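Local coordinates for protein heme oxygenase (Chlamydomonas reinhardtii, PDB 4RAJ) that probably catalyses the oxidative cleavage of heme to biliverdin, releasing iron and carbon monoxide, and is seen here in its heme-free state, at residues Tyr53-Gly58 / His105-Thr110; Pro97-Asp102 / Thr174-Tyr179; Gln120-Tyr125 / Asn222-Ala227; Ala45-Lys50 / Arg163-Leu168; Leu93-Gly98 / Thr146-Met151. All coordinates share one frame; numbering follows the deposited sequence.

Contact 1: residues Tyr53-Gly58 / His105-Thr110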
# COMPACT_ATOMS: atom_id res chain seq x y z
N TYR A 53 -4.57 -12.75 10.93
CA TYR A 53 -4.45 -11.33 10.67
C TYR A 53 -3.03 -10.97 10.20
O TYR A 53 -2.84 -10.30 9.18
CB TYR A 53 -4.81 -10.54 11.94
CG TYR A 53 -4.54 -9.07 11.85
CD1 TYR A 53 -5.38 -8.22 11.15
CD2 TYR A 53 -3.42 -8.52 12.47
CE1 TYR A 53 -5.12 -6.85 11.07
CE2 TYR A 53 -3.16 -7.16 12.41
CZ TYR A 53 -4.01 -6.34 11.71
OH TYR A 53 -3.74 -5.00 11.64
N ALA A 54 -2.04 -11.45 10.94
CA ALA A 54 -0.64 -11.11 10.65
C ALA A 54 -0.14 -11.75 9.35
O ALA A 54 0.64 -11.15 8.61
CB ALA A 54 0.24 -11.54 11.83
N LYS A 55 -0.59 -12.97 9.08
CA LYS A 55 -0.27 -13.60 7.79
C LYS A 55 -0.82 -12.79 6.63
O LYS A 55 -0.17 -12.65 5.59
CB LYS A 55 -0.81 -15.03 7.72
CG LYS A 55 0.15 -16.03 8.29
CD LYS A 55 -0.47 -17.41 8.43
CE LYS A 55 -0.46 -17.84 9.89
NZ LYS A 55 -0.36 -19.32 10.05
N ALA A 56 -2.03 -12.27 6.80
CA ALA A 56 -2.65 -11.44 5.77
C ALA A 56 -1.88 -10.13 5.61
O ALA A 56 -1.63 -9.69 4.49
CB ALA A 56 -4.11 -11.17 6.11
N LEU A 57 -1.49 -9.51 6.72
CA LEU A 57 -0.61 -8.33 6.69
C LEU A 57 0.67 -8.61 5.92
O LEU A 57 1.18 -7.75 5.19
CB LEU A 57 -0.23 -7.86 8.10
CG LEU A 57 -1.16 -7.01 8.96
CD1 LEU A 57 -0.41 -6.57 10.21
CD2 LEU A 57 -1.67 -5.80 8.23
N GLY A 58 1.20 -9.82 6.10
CA GLY A 58 2.41 -10.24 5.42
C GLY A 58 2.35 -10.13 3.90
O GLY A 58 3.36 -9.83 3.29
N HIS A 105 6.01 -8.95 15.46
CA HIS A 105 5.30 -8.89 16.74
C HIS A 105 4.29 -10.03 16.91
O HIS A 105 4.28 -10.74 17.94
CB HIS A 105 4.56 -7.56 16.92
CG HIS A 105 3.76 -7.52 18.19
ND1 HIS A 105 2.38 -7.60 18.21
CD2 HIS A 105 4.16 -7.50 19.48
CE1 HIS A 105 1.97 -7.60 19.47
NE2 HIS A 105 3.02 -7.52 20.26
N TYR A 106 3.44 -10.23 15.92
CA TYR A 106 2.38 -11.22 16.06
C TYR A 106 2.87 -12.65 15.93
O TYR A 106 2.40 -13.53 16.65
CB TYR A 106 1.29 -10.96 15.02
CG TYR A 106 0.46 -9.73 15.30
CD1 TYR A 106 -0.44 -9.71 16.36
CD2 TYR A 106 0.58 -8.58 14.52
CE1 TYR A 106 -1.20 -8.59 16.63
CE2 TYR A 106 -0.18 -7.45 14.79
CZ TYR A 106 -1.07 -7.47 15.85
OH TYR A 106 -1.85 -6.37 16.15
N LEU A 107 3.82 -12.88 15.03
CA LEU A 107 4.16 -14.24 14.62
C LEU A 107 5.44 -14.78 15.28
O LEU A 107 5.67 -15.99 15.32
CB LEU A 107 4.29 -14.31 13.10
CG LEU A 107 3.03 -13.99 12.29
CD1 LEU A 107 3.25 -14.29 10.83
CD2 LEU A 107 1.82 -14.79 12.81
N GLY A 108 6.28 -13.87 15.77
CA GLY A 108 7.44 -14.29 16.53
C GLY A 108 8.56 -14.85 15.68
O GLY A 108 8.70 -14.51 14.52
N ALA A 109 9.36 -15.74 16.27
CA ALA A 109 10.63 -16.14 15.68
C ALA A 109 10.53 -16.70 14.27
O ALA A 109 11.36 -16.41 13.41
CB ALA A 109 11.33 -17.15 16.59
N THR A 110 9.49 -17.50 14.02
CA THR A 110 9.36 -18.17 12.72
C THR A 110 8.38 -17.47 11.80
O THR A 110 7.78 -18.10 10.93
CB THR A 110 8.92 -19.62 12.91
OG1 THR A 110 7.66 -19.65 13.59
CG2 THR A 110 9.98 -20.37 13.74

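Contact 2: residues Pro97-Asp102 / Thr174-Tyr179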
# COMPACT_ATOMS: atom_id res chain seq x y z
N PRO A 97 8.74 -1.00 6.78
CA PRO A 97 9.25 -1.30 8.12
C PRO A 97 8.16 -1.46 9.18
O PRO A 97 8.29 -2.34 10.04
CB PRO A 97 10.13 -0.08 8.44
CG PRO A 97 10.56 0.42 7.11
CD PRO A 97 9.34 0.23 6.24
N GLY A 98 7.10 -0.65 9.11
CA GLY A 98 5.95 -0.81 9.98
C GLY A 98 5.26 -2.17 9.84
O GLY A 98 4.91 -2.83 10.83
N PHE A 99 5.06 -2.61 8.60
CA PHE A 99 4.50 -3.95 8.37
C PHE A 99 5.40 -5.03 8.94
O PHE A 99 4.94 -5.97 9.57
CB PHE A 99 4.29 -4.22 6.87
CG PHE A 99 2.98 -3.71 6.33
CD1 PHE A 99 2.88 -2.40 5.87
CD2 PHE A 99 1.85 -4.54 6.27
CE1 PHE A 99 1.69 -1.92 5.37
CE2 PHE A 99 0.67 -4.07 5.78
CZ PHE A 99 0.58 -2.76 5.32
N LYS A 100 6.69 -4.90 8.73
CA LYS A 100 7.61 -5.92 9.21
C LYS A 100 7.57 -5.98 10.74
O LYS A 100 7.58 -7.06 11.32
CB LYS A 100 9.03 -5.67 8.73
CG LYS A 100 9.91 -6.91 8.83
CD LYS A 100 11.39 -6.59 8.63
CE LYS A 100 12.17 -7.88 8.37
NZ LYS A 100 13.64 -7.63 8.42
N GLN A 101 7.52 -4.82 11.39
CA GLN A 101 7.42 -4.79 12.85
C GLN A 101 6.18 -5.54 13.35
O GLN A 101 6.26 -6.32 14.31
CB GLN A 101 7.38 -3.34 13.35
CG GLN A 101 8.74 -2.68 13.36
CD GLN A 101 8.66 -1.17 13.52
OE1 GLN A 101 7.89 -0.67 14.34
NE2 GLN A 101 9.45 -0.45 12.74
N ASP A 102 5.05 -5.29 12.71
CA ASP A 102 3.81 -5.96 13.11
C ASP A 102 3.88 -7.47 12.88
O ASP A 102 3.51 -8.26 13.75
CB ASP A 102 2.62 -5.38 12.34
CG ASP A 102 2.20 -4.03 12.86
OD1 ASP A 102 2.69 -3.62 13.96
OD2 ASP A 102 1.37 -3.38 12.18
N THR A 174 0.27 -2.09 15.75
CA THR A 174 -0.31 -1.42 14.59
C THR A 174 0.70 -0.53 13.89
O THR A 174 0.33 0.52 13.35
CB THR A 174 -1.55 -0.57 14.97
OG1 THR A 174 -1.18 0.51 15.83
CG2 THR A 174 -2.62 -1.44 15.67
N ALA A 175 1.96 -0.95 13.88
CA ALA A 175 3.02 -0.12 13.28
C ALA A 175 2.81 0.08 11.78
O ALA A 175 3.24 1.09 11.22
CB ALA A 175 4.40 -0.73 13.56
N ALA A 176 2.15 -0.88 11.13
CA ALA A 176 1.82 -0.76 9.71
C ALA A 176 0.97 0.48 9.44
O ALA A 176 1.02 1.05 8.35
CB ALA A 176 1.08 -2.01 9.23
N PHE A 177 0.18 0.87 10.44
CA PHE A 177 -0.77 1.97 10.32
C PHE A 177 -0.40 3.21 11.17
O PHE A 177 -1.19 4.15 11.27
CB PHE A 177 -2.16 1.48 10.73
CG PHE A 177 -2.58 0.22 10.01
CD1 PHE A 177 -2.97 0.28 8.68
CD2 PHE A 177 -2.58 -1.01 10.66
CE1 PHE A 177 -3.34 -0.88 8.01
CE2 PHE A 177 -2.96 -2.16 9.99
CZ PHE A 177 -3.34 -2.10 8.68
N ASP A 178 0.78 3.20 11.77
CA ASP A 178 1.18 4.31 12.64
C ASP A 178 1.97 5.39 11.90
O ASP A 178 2.75 5.11 10.98
CB ASP A 178 2.03 3.80 13.81
CG ASP A 178 1.24 2.96 14.80
OD1 ASP A 178 -0.02 2.98 14.81
OD2 ASP A 178 1.89 2.25 15.58
N TYR A 179 1.76 6.64 12.32
CA TYR A 179 2.48 7.79 11.77
C TYR A 179 2.95 8.64 12.93
O TYR A 179 2.33 9.65 13.26
CB TYR A 179 1.58 8.59 10.82
CG TYR A 179 1.19 7.77 9.60
CD1 TYR A 179 0.13 6.87 9.66
CD2 TYR A 179 1.90 7.87 8.41
CE1 TYR A 179 -0.23 6.08 8.56
CE2 TYR A 179 1.55 7.09 7.30
CZ TYR A 179 0.49 6.20 7.39
OH TYR A 179 0.13 5.41 6.31

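Contact 3: residues Gln120-Tyr125 / Asn222-Ala227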
# COMPACT_ATOMS: atom_id res chain seq x y z
N GLN A 120 0.54 -16.44 -6.66
CA GLN A 120 0.94 -15.98 -7.98
C GLN A 120 0.55 -14.51 -8.12
O GLN A 120 1.28 -13.72 -8.72
CB GLN A 120 0.30 -16.82 -9.08
CG GLN A 120 0.88 -16.53 -10.45
CD GLN A 120 2.38 -16.79 -10.52
OE1 GLN A 120 2.85 -17.86 -10.11
NE2 GLN A 120 3.13 -15.81 -11.00
N ALA A 121 -0.60 -14.15 -7.54
CA ALA A 121 -1.07 -12.77 -7.61
C ALA A 121 -0.06 -11.80 -7.01
O ALA A 121 0.20 -10.72 -7.56
CB ALA A 121 -2.41 -12.64 -6.89
N LEU A 122 0.52 -12.18 -5.88
CA LEU A 122 1.53 -11.33 -5.23
C LEU A 122 2.80 -11.26 -6.08
O LEU A 122 3.37 -10.19 -6.28
CB LEU A 122 1.85 -11.86 -3.83
CG LEU A 122 3.03 -11.16 -3.12
CD1 LEU A 122 2.78 -9.67 -2.97
CD2 LEU A 122 3.27 -11.77 -1.75
N LYS A 123 3.24 -12.41 -6.57
CA LYS A 123 4.45 -12.45 -7.40
C LYS A 123 4.28 -11.62 -8.67
O LYS A 123 5.22 -10.92 -9.09
CB LYS A 123 4.82 -13.90 -7.74
CG LYS A 123 5.27 -14.68 -6.50
CD LYS A 123 5.77 -16.09 -6.82
CE LYS A 123 4.64 -17.04 -7.13
NZ LYS A 123 5.16 -18.42 -7.35
N ASP A 124 3.09 -11.67 -9.26
CA ASP A 124 2.80 -10.88 -10.45
C ASP A 124 2.89 -9.37 -10.16
O ASP A 124 3.39 -8.61 -10.98
CB ASP A 124 1.41 -11.23 -11.00
CG ASP A 124 1.36 -12.62 -11.67
OD1 ASP A 124 2.43 -13.19 -11.98
OD2 ASP A 124 0.25 -13.13 -11.88
N TYR A 125 2.40 -8.94 -9.00
CA TYR A 125 2.46 -7.52 -8.66
C TYR A 125 3.90 -7.12 -8.37
O TYR A 125 4.36 -6.06 -8.82
CB TYR A 125 1.55 -7.21 -7.46
CG TYR A 125 1.26 -5.73 -7.23
CD1 TYR A 125 1.50 -4.77 -8.21
CD2 TYR A 125 0.75 -5.30 -6.01
CE1 TYR A 125 1.23 -3.41 -7.98
CE2 TYR A 125 0.49 -3.96 -5.77
CZ TYR A 125 0.73 -3.02 -6.76
OH TYR A 125 0.45 -1.69 -6.48
N ASN A 222 -6.84 -6.66 -5.15
CA ASN A 222 -8.00 -7.56 -5.04
C ASN A 222 -7.61 -9.01 -5.30
O ASN A 222 -8.06 -9.92 -4.62
CB ASN A 222 -9.11 -7.10 -5.99
CG ASN A 222 -9.79 -5.84 -5.51
OD1 ASN A 222 -9.47 -5.31 -4.43
ND2 ASN A 222 -10.71 -5.32 -6.31
N ALA A 223 -6.72 -9.20 -6.28
CA ALA A 223 -6.22 -10.52 -6.63
C ALA A 223 -5.46 -11.14 -5.47
O ALA A 223 -5.60 -12.33 -5.18
CB ALA A 223 -5.33 -10.42 -7.86
N ILE A 224 -4.64 -10.33 -4.81
CA ILE A 224 -3.83 -10.78 -3.68
C ILE A 224 -4.72 -11.15 -2.49
O ILE A 224 -4.53 -12.18 -1.84
CB ILE A 224 -2.81 -9.70 -3.30
CG1 ILE A 224 -1.80 -9.54 -4.45
CG2 ILE A 224 -2.10 -10.03 -2.00
CD1 ILE A 224 -0.89 -8.32 -4.33
N ILE A 225 -5.71 -10.31 -2.23
CA ILE A 225 -6.69 -10.59 -1.18
C ILE A 225 -7.46 -11.88 -1.43
O ILE A 225 -7.64 -12.71 -0.52
CB ILE A 225 -7.67 -9.42 -1.04
CG1 ILE A 225 -6.94 -8.19 -0.49
CG2 ILE A 225 -8.81 -9.77 -0.11
CD1 ILE A 225 -7.69 -6.91 -0.69
N LYS A 226 -7.91 -12.08 -2.66
CA LYS A 226 -8.72 -13.25 -2.97
C LYS A 226 -7.90 -14.53 -2.95
O LYS A 226 -8.43 -15.61 -2.66
CB LYS A 226 -9.40 -13.08 -4.34
CG LYS A 226 -10.59 -12.16 -4.25
CD LYS A 226 -11.37 -12.11 -5.56
CE LYS A 226 -10.56 -11.42 -6.64
NZ LYS A 226 -11.42 -11.00 -7.78
N ALA A 227 -6.60 -14.42 -3.21
CA ALA A 227 -5.73 -15.59 -3.26
C ALA A 227 -5.33 -16.06 -1.86
O ALA A 227 -4.76 -17.13 -1.70
CB ALA A 227 -4.49 -15.29 -4.10

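Contact 4: residues Ala45-Lys50 / Arg163-Leu168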
# COMPACT_ATOMS: atom_id res chain seq x y z
N ALA A 45 -13.10 -12.42 9.62
CA ALA A 45 -12.34 -13.66 9.57
C ALA A 45 -10.94 -13.44 10.14
O ALA A 45 -10.47 -14.20 10.97
CB ALA A 45 -12.26 -14.19 8.14
N LEU A 46 -10.29 -12.37 9.71
CA LEU A 46 -8.91 -12.12 10.15
C LEU A 46 -8.81 -11.79 11.63
O LEU A 46 -7.88 -12.23 12.30
CB LEU A 46 -8.29 -10.99 9.34
CG LEU A 46 -8.18 -11.21 7.83
CD1 LEU A 46 -7.55 -9.98 7.24
CD2 LEU A 46 -7.36 -12.45 7.53
N PHE A 47 -9.77 -11.03 12.15
CA PHE A 47 -9.73 -10.63 13.56
C PHE A 47 -10.07 -11.78 14.50
O PHE A 47 -9.93 -11.66 15.71
CB PHE A 47 -10.67 -9.46 13.83
CG PHE A 47 -10.19 -8.17 13.25
CD1 PHE A 47 -8.87 -7.79 13.40
CD2 PHE A 47 -11.06 -7.33 12.58
CE1 PHE A 47 -8.41 -6.59 12.87
CE2 PHE A 47 -10.61 -6.13 12.05
CZ PHE A 47 -9.28 -5.76 12.20
N SER A 48 -10.49 -12.91 13.93
CA SER A 48 -10.80 -14.07 14.76
C SER A 48 -9.53 -14.72 15.29
O SER A 48 -9.58 -15.50 16.26
CB SER A 48 -11.64 -15.10 13.98
OG SER A 48 -10.85 -15.74 12.99
N ASP A 49 -8.39 -14.38 14.69
CA ASP A 49 -7.11 -15.01 15.02
C ASP A 49 -5.94 -14.09 14.65
O ASP A 49 -5.73 -13.82 13.47
CB ASP A 49 -6.98 -16.35 14.27
CG ASP A 49 -5.76 -17.16 14.68
OD1 ASP A 49 -4.75 -16.58 15.15
OD2 ASP A 49 -5.81 -18.40 14.52
N LYS A 50 -5.15 -13.65 15.64
CA LYS A 50 -4.10 -12.67 15.34
C LYS A 50 -3.09 -13.26 14.38
O LYS A 50 -2.47 -12.53 13.60
CB LYS A 50 -3.39 -12.19 16.61
CG LYS A 50 -3.15 -13.24 17.66
CD LYS A 50 -2.52 -12.60 18.89
CE LYS A 50 -3.27 -11.35 19.33
NZ LYS A 50 -2.67 -10.72 20.55
N ARG A 163 -6.53 -2.81 17.59
CA ARG A 163 -6.21 -2.46 18.97
C ARG A 163 -7.34 -2.88 19.92
O ARG A 163 -7.08 -3.36 21.03
CB ARG A 163 -5.94 -0.96 19.09
CG ARG A 163 -5.65 -0.48 20.51
CD ARG A 163 -4.62 0.65 20.53
NE ARG A 163 -3.27 0.17 20.20
CZ ARG A 163 -2.64 0.41 19.07
NH1 ARG A 163 -1.42 -0.09 18.87
NH2 ARG A 163 -3.21 1.16 18.12
N LYS A 164 -8.58 -2.75 19.48
CA LYS A 164 -9.73 -3.11 20.30
C LYS A 164 -9.83 -4.62 20.50
O LYS A 164 -9.92 -5.12 21.62
CB LYS A 164 -11.02 -2.58 19.67
CG LYS A 164 -12.26 -2.77 20.54
CD LYS A 164 -13.50 -2.24 19.85
CE LYS A 164 -14.62 -1.94 20.84
NZ LYS A 164 -14.38 -0.65 21.56
N ILE A 165 -9.80 -5.36 19.40
CA ILE A 165 -10.03 -6.80 19.45
C ILE A 165 -8.85 -7.56 20.04
O ILE A 165 -9.03 -8.52 20.81
CB ILE A 165 -10.37 -7.34 18.06
CG1 ILE A 165 -11.70 -6.73 17.58
CG2 ILE A 165 -10.46 -8.86 18.06
CD1 ILE A 165 -12.14 -7.18 16.21
N PHE A 166 -7.63 -7.13 19.71
CA PHE A 166 -6.44 -7.82 20.19
C PHE A 166 -5.93 -7.25 21.50
O PHE A 166 -4.91 -7.70 22.00
CB PHE A 166 -5.32 -7.76 19.15
CG PHE A 166 -5.64 -8.48 17.87
CD1 PHE A 166 -6.44 -9.61 17.87
CD2 PHE A 166 -5.13 -8.02 16.66
CE1 PHE A 166 -6.73 -10.28 16.69
CE2 PHE A 166 -5.42 -8.68 15.48
CZ PHE A 166 -6.23 -9.81 15.49
N GLN A 167 -6.64 -6.25 22.01
CA GLN A 167 -6.28 -5.58 23.27
C GLN A 167 -4.82 -5.14 23.28
O GLN A 167 -4.07 -5.46 24.21
CB GLN A 167 -6.56 -6.49 24.46
CG GLN A 167 -8.02 -6.83 24.62
CD GLN A 167 -8.27 -7.75 25.79
OE1 GLN A 167 -7.65 -7.62 26.84
NE2 GLN A 167 -9.17 -8.70 25.61
N LEU A 168 -4.44 -4.40 22.26
CA LEU A 168 -3.05 -3.99 22.09
C LEU A 168 -2.66 -2.81 22.96
O LEU A 168 -3.45 -1.88 23.12
CB LEU A 168 -2.79 -3.63 20.63
CG LEU A 168 -3.07 -4.70 19.58
CD1 LEU A 168 -2.92 -4.10 18.18
CD2 LEU A 168 -2.13 -5.89 19.76

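Contact 5: residues Leu93-Gly98 / Thr146-Met151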
# COMPACT_ATOMS: atom_id res chain seq x y z
N LEU A 93 5.98 8.44 4.74
CA LEU A 93 4.97 7.71 4.00
C LEU A 93 5.23 6.21 3.97
O LEU A 93 4.27 5.42 3.95
CB LEU A 93 4.88 8.20 2.56
CG LEU A 93 3.77 9.14 2.08
CD1 LEU A 93 3.75 9.15 0.56
CD2 LEU A 93 2.40 8.79 2.63
N TYR A 94 6.51 5.82 3.92
CA TYR A 94 6.88 4.42 3.72
C TYR A 94 6.32 3.52 4.83
O TYR A 94 6.31 3.91 6.00
CB TYR A 94 8.40 4.27 3.65
CG TYR A 94 9.03 4.56 2.30
CD1 TYR A 94 8.39 5.33 1.34
CD2 TYR A 94 10.28 4.03 1.98
CE1 TYR A 94 8.98 5.58 0.10
CE2 TYR A 94 10.89 4.28 0.75
CZ TYR A 94 10.24 5.06 -0.18
OH TYR A 94 10.85 5.30 -1.41
N ARG A 95 5.91 2.32 4.43
CA ARG A 95 5.17 1.39 5.28
C ARG A 95 5.88 0.06 5.54
O ARG A 95 5.52 -0.64 6.48
CB ARG A 95 3.79 1.05 4.67
CG ARG A 95 2.81 2.21 4.53
CD ARG A 95 2.37 2.70 5.93
NE ARG A 95 3.26 3.74 6.45
CZ ARG A 95 3.30 4.13 7.72
NH1 ARG A 95 2.51 3.56 8.62
NH2 ARG A 95 4.15 5.09 8.11
N ALA A 96 6.83 -0.34 4.70
CA ALA A 96 7.37 -1.72 4.83
C ALA A 96 8.00 -1.98 6.23
O ALA A 96 7.80 -3.06 6.80
CB ALA A 96 8.38 -2.03 3.72
N PRO A 97 8.74 -1.00 6.78
CA PRO A 97 9.25 -1.30 8.12
C PRO A 97 8.16 -1.46 9.18
O PRO A 97 8.29 -2.34 10.04
CB PRO A 97 10.13 -0.08 8.44
CG PRO A 97 10.56 0.42 7.11
CD PRO A 97 9.34 0.23 6.24
N GLY A 98 7.10 -0.65 9.11
CA GLY A 98 5.95 -0.81 9.98
C GLY A 98 5.26 -2.17 9.84
O GLY A 98 4.91 -2.83 10.83
N THR A 146 -2.31 5.27 -4.67
CA THR A 146 -3.28 4.25 -4.32
C THR A 146 -3.00 3.55 -2.99
O THR A 146 -3.90 3.41 -2.16
CB THR A 146 -3.34 3.16 -5.40
OG1 THR A 146 -3.51 3.77 -6.70
CG2 THR A 146 -4.48 2.18 -5.13
N GLN A 147 -1.76 3.10 -2.82
CA GLN A 147 -1.36 2.24 -1.71
C GLN A 147 -1.02 3.04 -0.46
O GLN A 147 -1.59 2.81 0.61
CB GLN A 147 -0.16 1.39 -2.10
CG GLN A 147 -0.36 0.54 -3.39
CD GLN A 147 -1.25 -0.66 -3.16
OE1 GLN A 147 -1.90 -0.77 -2.13
NE2 GLN A 147 -1.27 -1.59 -4.13
N HIS A 148 -0.08 3.96 -0.58
CA HIS A 148 0.40 4.65 0.61
C HIS A 148 -0.63 5.58 1.21
O HIS A 148 -0.69 5.76 2.42
CB HIS A 148 1.66 5.42 0.29
CG HIS A 148 2.86 4.55 0.12
ND1 HIS A 148 3.19 3.98 -1.09
CD2 HIS A 148 3.79 4.14 1.00
CE1 HIS A 148 4.29 3.26 -0.95
NE2 HIS A 148 4.67 3.33 0.32
N LEU A 149 -1.45 6.19 0.37
CA LEU A 149 -2.38 7.19 0.88
C LEU A 149 -3.59 6.51 1.54
O LEU A 149 -4.18 7.04 2.48
CB LEU A 149 -2.81 8.14 -0.24
CG LEU A 149 -1.97 9.43 -0.34
CD1 LEU A 149 -0.48 9.15 -0.44
CD2 LEU A 149 -2.42 10.32 -1.49
N ALA A 150 -3.91 5.30 1.09
CA ALA A 150 -4.98 4.53 1.73
C ALA A 150 -4.56 4.08 3.14
O ALA A 150 -5.38 4.09 4.06
CB ALA A 150 -5.38 3.34 0.87
N MET A 151 -3.29 3.71 3.30
CA MET A 151 -2.78 3.34 4.63
C MET A 151 -2.92 4.49 5.62
O MET A 151 -3.21 4.27 6.81
CB MET A 151 -1.32 2.89 4.53
CG MET A 151 -1.18 1.62 3.68
SD MET A 151 -1.93 0.20 4.52
CE MET A 151 -0.91 0.24 5.99
O HOH W 1 1.49 5.65 4.14

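Contact 1: residues Tyr53-Gly58 / His105-Thr110
Different chi1 positions bring Tyr53 and Tyr106 together. In Tyr53, CG stands anti to the backbone N (chi1 172°), whereas in Tyr106 it lies anti to the carbonyl carbon (chi1 -71°). The two rings meet between helix 50-76 and helix 96-107 as an offset edge-to-face pair with the planes at 80°. Tyr53 presents the edge at CD2 and CE2, and CE2 comes 3.8 Å from Tyr106 CE2, toward the rim of the Tyr106 face. The opposite face of Tyr106 is covered by His105, with ND1 over the ring centre. Leu57, one turn on in the helix of Tyr53, sets CG against one face of that ring, toward the rim.

Beside the ring pair the helices approach at Ala54 and Tyr106. Ala54 packs there with its methyl: CB is 3.4 Å from Tyr106 CB, a tight methyl-to-methylene contact, and 3.7 Å from Leu107 CG. CD2 of Leu107 touches the same methyl, while Lys55 only grazes Leu107 CD1 with its aliphatic CG. Tyr106 OH is hydrogen-bonded outside the pair, to Gly173 O. Helix 96-107 runs out just here, and Gly108 leaves the helical conformation with positive phi. This is plain apolar packing of a helix end against helix 50-76, part of the all-helical heme oxygenase fold.

Contact 2: residues Pro97-Asp102 / Thr174-Tyr179
Asp102 holds the turn at Thr174-Phe177 with both carboxylate oxygens, one to each of two consecutive backbone amides. Ala175 N reaches OD1 of Asp102 at 2.8 Å through the syn lone pair, with an N-H...O angle of 146°. Ala176 N gives the straighter bond (167°), also 2.8 Å long, to Asp102 OD2, which it meets from well above the carboxylate plane. The segment it grips is a beta-turn closed by Phe177 N on Thr174 O, within the loop that joins helix 155-165 to helix 184-200, so the carboxylate ties that loop to helix 96-107 of the heme oxygenase fold.

A further hydrogen bond, Thr174 OG1 to Asp178 OD1, stays within the loop, and Asp178 OD1 also forms a salt bridge with Lys159. Next to the carboxylate the two backbones nearly touch. Gly98 CA and Ala176 CA are 4.1 Å apart, and Gly98, with no side chain, lays its CA against Ala175 O in a CH...O contact. Ala175 CB packs on Gly98 O and on the amide oxygen of Gln101. Ala176 CB stands 3.7 Å from the centroid of the Phe99 ring, only 5° off its normal, while the Phe177 ring also turns a face to this methyl, which lies toward its rim.

Contact 3: residues Gln120-Tyr125 / Asn222-Ala227
Ala121 meets the other helix first: its CB points toward helix 204-227 and settles 3.6 Å from Ala223 O and 3.8 Å from Ala223 CB. The same methyl reaches Ile224 CG1 and, more loosely, Ala227 CB at 4.4 Å, so one small residue touches Ala223, Ile224 and, a turn on from Ala223, Ala227. With only a methyl between them the backbones are close, Ala121 CA 5.2 Å from Ile224 CA.

Leu122 follows, turned more to the side. Its backbone N lies 3.8 Å from Ile224 CG1, and its CD1 meets Ile224 CD1 at 4.1 Å, the two branched chains crossing at a slant. Tyr62 and Val63 of helix 50-76 also lie against Leu122.

The two helices run nearly antiparallel, at 155° between their directions and 8.3 Å between the axes of the short segments. This is ordinary helix-on-helix packing in the all-helical heme oxygenase fold, here between helix 120-135 and the long helix 204-227. Ile225, next to Ile224, belongs to the pocket of the bound polyether.

One turn after Ala121 comes Tyr125, with CG anti to the backbone N (chi1 -166°). Its ring lies beside Ile224, whose CD1 meets the ring edge near its plane, 3.8 Å from Tyr125 CD2, the two side chains at about a right angle. A ring stack with His220 adds to this, and the hydroxyl hydrogen-bonds to His143.

Contact 4: residues Ala45-Lys50 / Arg163-Leu168
Phe166 carries most of this contact, its ring held between the edge of Phe47 at one face and Lys50 over the other. From Phe47, CD1 lies 3.9 Å from Phe166 CZ, and the planes are at 70°, an offset edge-to-face pair with centroids 5.9 Å apart. Lys50 CB sits 4.0 Å from the Phe166 centroid, 17° off the ring normal, in a CH-pi contact. CG of Lys50 takes the crowded position between its own N and carbonyl carbon (chi1 38°), and the chain, bent at chi3, slides past Phe166 in the opposite direction, with CE 3.9 Å from Phe166 CD1. The backbone is tight here too, since Lys50 CA is 3.6 Å from Phe166 CZ and Phe47 O equally close to CE1 of the same ring. Ile165 belongs to this close part: its CD1 is 3.6 Å from Phe47 CB, its chain crossing the Phe47 side chain at about a right angle, and its CG2 touches Phe47 O.

The amino end of Lys50, a partly exposed residue, is the loose side: NZ lies 4.0 Å from Phe166 O without a hydrogen bond.

The contact joins helix ends at the surface of the all-helical heme oxygenase fold, where helix 29-47 ends, helix 50-76 begins and helix 155-165 stops. Tyr53 of helix 50-76 meets the Phe166 ring edge-to-face, and Tyr106 of helix 96-107 lies against Lys50.

Contact 5: residues Leu93-Gly98 / Thr146-Met151
His148 turns the edge of its imidazole to the Leu93 carbonyl: CD2 lies 3.3 Å from Leu93 O, in the ring plane, a CH...O-like approach and not a hydrogen bond. Water 1 donates to both Leu93 O and His148 O at 2.8 Å, bridging the loop to helix 140-151, which also carries Thr146, Gln147 and Ala150 of the polyether pocket. Leu93 O also accepts from Arg95 NE at 3.2 Å, which comes from above the carbonyl plane.

Arg95 is bent at chi2 (-67°) and chi3 (89°), and its aliphatic part runs past His148 and past Met151, with CD 4.0 Å from Met151 CB. Leu93 CD2 meets Leu149 CD1 at 4.2 Å.

The polar ends are held outside the contact: His148 NE2 by Glu68, Tyr94 OH by Asp72, and Arg95 NH1 by Asp178. Since the carbonyl of Leu93, a buried residue, collects a water, an arginine NE and an imidazole C-H, its negative end is probably well compensated in the interior of the heme oxygenase fold.

In the fold
Helix 96-107 ties contacts 1, 2 and 5 together: the loop just before it serves contact 5, its first turns contact 2, and its end contact 1. Contacts 2 and 5, with centres 9 Å apart, are linked by Arg95 NH1, which bonds Asp178 O at 2.8 Å and Ala176 O at 2.9 Å. Contacts 1 and 4 touch at the outer end, where Tyr106 OH lies 3.2 Å from Leu168 CD1. Contact 3 stands 18 Å from contact 5 by centres but reaches it through Tyr125 OH and Gln147 NE2 at 2.9 Å. Contacts 3 and 5 supply four residues to the pocket of the bound polyether, which may mark the heme site.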